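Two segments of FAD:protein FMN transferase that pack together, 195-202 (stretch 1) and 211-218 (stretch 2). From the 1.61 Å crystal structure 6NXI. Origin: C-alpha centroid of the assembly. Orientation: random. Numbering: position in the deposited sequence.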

# COMPACT_ATOMS: atom_id res chain seq x y z
N VAL A 195 10.57 16.44 -19.05
CA VAL A 195 11.35 16.29 -17.80
C VAL A 195 10.77 15.14 -16.99
O VAL A 195 9.60 14.79 -17.14
CB VAL A 195 11.40 17.59 -17.00
CG1 VAL A 195 12.09 18.69 -17.76
CG2 VAL A 195 10.03 18.02 -16.50
N PRO A 196 11.59 14.52 -16.12
CA PRO A 196 11.09 13.44 -15.30
C PRO A 196 9.85 13.90 -14.52
O PRO A 196 9.78 15.05 -14.09
CB PRO A 196 12.26 13.13 -14.37
CG PRO A 196 13.49 13.62 -15.16
CD PRO A 196 13.00 14.87 -15.85
N TRP A 197 8.91 12.97 -14.35
CA TRP A 197 7.58 13.28 -13.76
C TRP A 197 7.78 13.87 -12.36
O TRP A 197 8.63 13.32 -11.62
CB TRP A 197 6.73 11.99 -13.67
CG TRP A 197 6.40 11.37 -15.00
CD1 TRP A 197 7.14 10.43 -15.66
CD2 TRP A 197 5.29 11.68 -15.85
NE1 TRP A 197 6.59 10.18 -16.88
CE2 TRP A 197 5.45 10.90 -17.02
CE3 TRP A 197 4.18 12.50 -15.74
CZ2 TRP A 197 4.50 10.91 -18.04
CZ3 TRP A 197 3.24 12.52 -16.76
CH2 TRP A 197 3.41 11.74 -17.91
N ARG A 198 6.91 14.79 -11.97
CA ARG A 198 7.05 15.58 -10.72
C ARG A 198 5.99 15.11 -9.73
O ARG A 198 4.78 15.00 -10.05
CB ARG A 198 6.95 17.08 -11.04
CG ARG A 198 8.07 17.56 -11.96
CD ARG A 198 7.95 18.96 -12.54
NE ARG A 198 8.47 19.91 -11.54
CZ ARG A 198 7.82 20.95 -11.00
NH1 ARG A 198 6.58 21.28 -11.36
NH2 ARG A 198 8.44 21.69 -10.10
N ILE A 199 6.41 14.69 -8.52
CA ILE A 199 5.41 14.34 -7.49
C ILE A 199 5.66 15.30 -6.33
O ILE A 199 6.74 15.84 -6.20
CB ILE A 199 5.50 12.85 -7.07
CG1 ILE A 199 6.78 12.64 -6.29
CG2 ILE A 199 5.38 11.91 -8.30
CD1 ILE A 199 6.84 11.32 -5.58
N ALA A 200 4.67 15.50 -5.50
CA ALA A 200 4.81 16.36 -4.30
C ALA A 200 4.81 15.52 -3.04
O ALA A 200 3.98 14.61 -2.90
CB ALA A 200 3.70 17.39 -4.32
N ILE A 201 5.75 15.82 -2.15
CA ILE A 201 5.71 15.31 -0.76
C ILE A 201 5.10 16.41 0.12
O ILE A 201 5.63 17.51 0.12
CB ILE A 201 7.09 14.87 -0.27
CG1 ILE A 201 7.70 13.88 -1.27
CG2 ILE A 201 6.92 14.30 1.14
CD1 ILE A 201 8.55 12.81 -0.67
N GLU A 202 4.00 16.08 0.78
CA GLU A 202 3.26 17.00 1.69
C GLU A 202 4.05 17.07 3.00
O GLU A 202 4.39 16.02 3.57
CB GLU A 202 1.81 16.57 1.88
CG GLU A 202 0.96 16.69 0.63
CD GLU A 202 0.60 18.10 0.18
OE1 GLU A 202 0.60 19.02 1.03
OE2 GLU A 202 0.32 18.27 -1.03
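Stretch 2 (211-218) VQEIIEPG

Two neighbouring strands of an antiparallel sheet are held by backbone hydrogen bonds at every second residue, while the side chains alternate between the two faces, and the pairing of residues 211-218 with 195-202 in FAD:protein FMN transferase illustrates both rules. The strand of stretch 2 ends at Ile 215; Glu 216 is still extended, and the backbone turns at Pro 217. The strand lies against residues 199-202 with an angle of 143° between their N-to-C directions, so the pair is antiparallel but visibly twisted, and the axes approach to 4.3 Å.

Val 211 enters through its backbone: its O lies 3.6 Å from Glu 202 CA, a CA-H...O contact. Gln 212 faces Glu 202 in a non-hydrogen-bonded pair, CA to CA 4.7 Å. Here the side chains supply the bond that the backbone does not, Gln 212 NE2 donating to Glu 202 OE2 at 2.6 Å. The glutamine also brings its CD to 3.5 Å from Ala 200 CB, on the same face.

Glu 213 pairs with Ile 201 through two nearly linear hydrogen bonds, Glu 213 N to Ile 201 O and Ile 201 N to Glu 213 O, both 2.8 Å. Ile 214 then meets Ala 200 with the CA atoms only 4.3 Å apart, the closest step in the register. No backbone hydrogen bond joins this pair; instead Ile 214 CA sits 3.2 Å from Ile 199 O and Ala 200 CA 3.4 Å from Glu 213 O, both CA-H...O contacts. The Ile 214 side chain also lies over one face of the Arg 198 guanidinium, its CG2 3.6 Å from Arg 198 NH2.

Ile 215 restores the hydrogen-bonded pattern with Ile 199: its N donates to Ile 199 O at 2.9 Å, and its O accepts from Ile 199 N at 3.0 Å. On the face shared with Ile 201 and Glu 213, both isoleucines adopt chi1 p and chi2 t, bringing Ile 215 CG1 to 3.7 Å from Ile 199 CG1; Ile 215 CD1 also reaches to 4.1 Å from Ile 201 CD1.

Beyond the strand, Glu 216 lies beside Arg 198, but its OE2 stays 4.2 Å from Arg 198 NE, too far for a salt bridge. Pro 217 extends the apolar contact, its CG 3.7 Å from Ile 199 CD1. At Gly 218, where phi is positive, water replaces direct pairing: water 1 accepts from Gly 218 N at 2.8 Å and donates to Trp 197 O at 2.7 Å.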

# COMPACT_ATOMS: atom_id res chain seq x y z
N VAL A 211 2.43 22.81 2.75
CA VAL A 211 3.80 22.90 2.14
C VAL A 211 4.00 21.64 1.31
O VAL A 211 3.84 20.55 1.86
CB VAL A 211 4.93 23.05 3.18
CG1 VAL A 211 6.17 23.66 2.54
CG2 VAL A 211 4.50 23.86 4.39
N GLN A 212 4.28 21.82 0.03
CA GLN A 212 4.62 20.72 -0.91
C GLN A 212 6.10 20.83 -1.27
O GLN A 212 6.55 21.92 -1.66
CB GLN A 212 3.77 20.83 -2.17
CG GLN A 212 2.35 20.31 -2.02
CD GLN A 212 1.70 20.10 -3.37
OE1 GLN A 212 2.13 20.65 -4.38
NE2 GLN A 212 0.67 19.25 -3.42
N GLU A 213 6.83 19.72 -1.19
CA GLU A 213 8.16 19.58 -1.82
C GLU A 213 8.03 18.75 -3.11
O GLU A 213 7.72 17.55 -3.01
CB GLU A 213 9.13 18.91 -0.87
CG GLU A 213 10.49 18.74 -1.50
CD GLU A 213 11.65 18.52 -0.54
OE1 GLU A 213 11.40 18.11 0.61
OE2 GLU A 213 12.80 18.74 -0.97
N ILE A 214 8.36 19.34 -4.25
CA ILE A 214 8.24 18.63 -5.55
C ILE A 214 9.58 17.95 -5.85
O ILE A 214 10.60 18.68 -5.92
CB ILE A 214 7.82 19.60 -6.66
CG1 ILE A 214 6.43 20.16 -6.37
CG2 ILE A 214 7.90 18.86 -8.02
CD1 ILE A 214 6.00 21.29 -7.30
N ILE A 215 9.56 16.62 -6.02
CA ILE A 215 10.75 15.79 -6.36
C ILE A 215 10.50 15.05 -7.68
O ILE A 215 9.33 14.86 -8.10
CB ILE A 215 11.09 14.82 -5.22
CG1 ILE A 215 10.02 13.75 -5.01
CG2 ILE A 215 11.34 15.59 -3.93
CD1 ILE A 215 10.50 12.50 -4.32
N GLU A 216 11.60 14.55 -8.26
CA GLU A 216 11.60 13.76 -9.52
C GLU A 216 12.21 12.40 -9.20
O GLU A 216 13.42 12.23 -9.25
CB GLU A 216 12.41 14.55 -10.55
CG GLU A 216 11.70 15.82 -11.02
CD GLU A 216 12.51 16.74 -11.91
OE1 GLU A 216 13.58 16.32 -12.37
OE2 GLU A 216 12.08 17.88 -12.14
N PRO A 217 11.41 11.40 -8.83
CA PRO A 217 11.94 10.07 -8.52
C PRO A 217 12.64 9.31 -9.66
O PRO A 217 13.35 8.36 -9.38
CB PRO A 217 10.71 9.28 -8.12
CG PRO A 217 9.73 10.32 -7.66
CD PRO A 217 9.97 11.52 -8.54
N GLY A 218 12.42 9.73 -10.91
CA GLY A 218 12.85 8.99 -12.10
C GLY A 218 12.04 7.72 -12.26
O GLY A 218 10.80 7.77 -12.03
O HOH W 1 10.61 11.59 -11.99
O HOH W 2 9.99 9.75 -14.00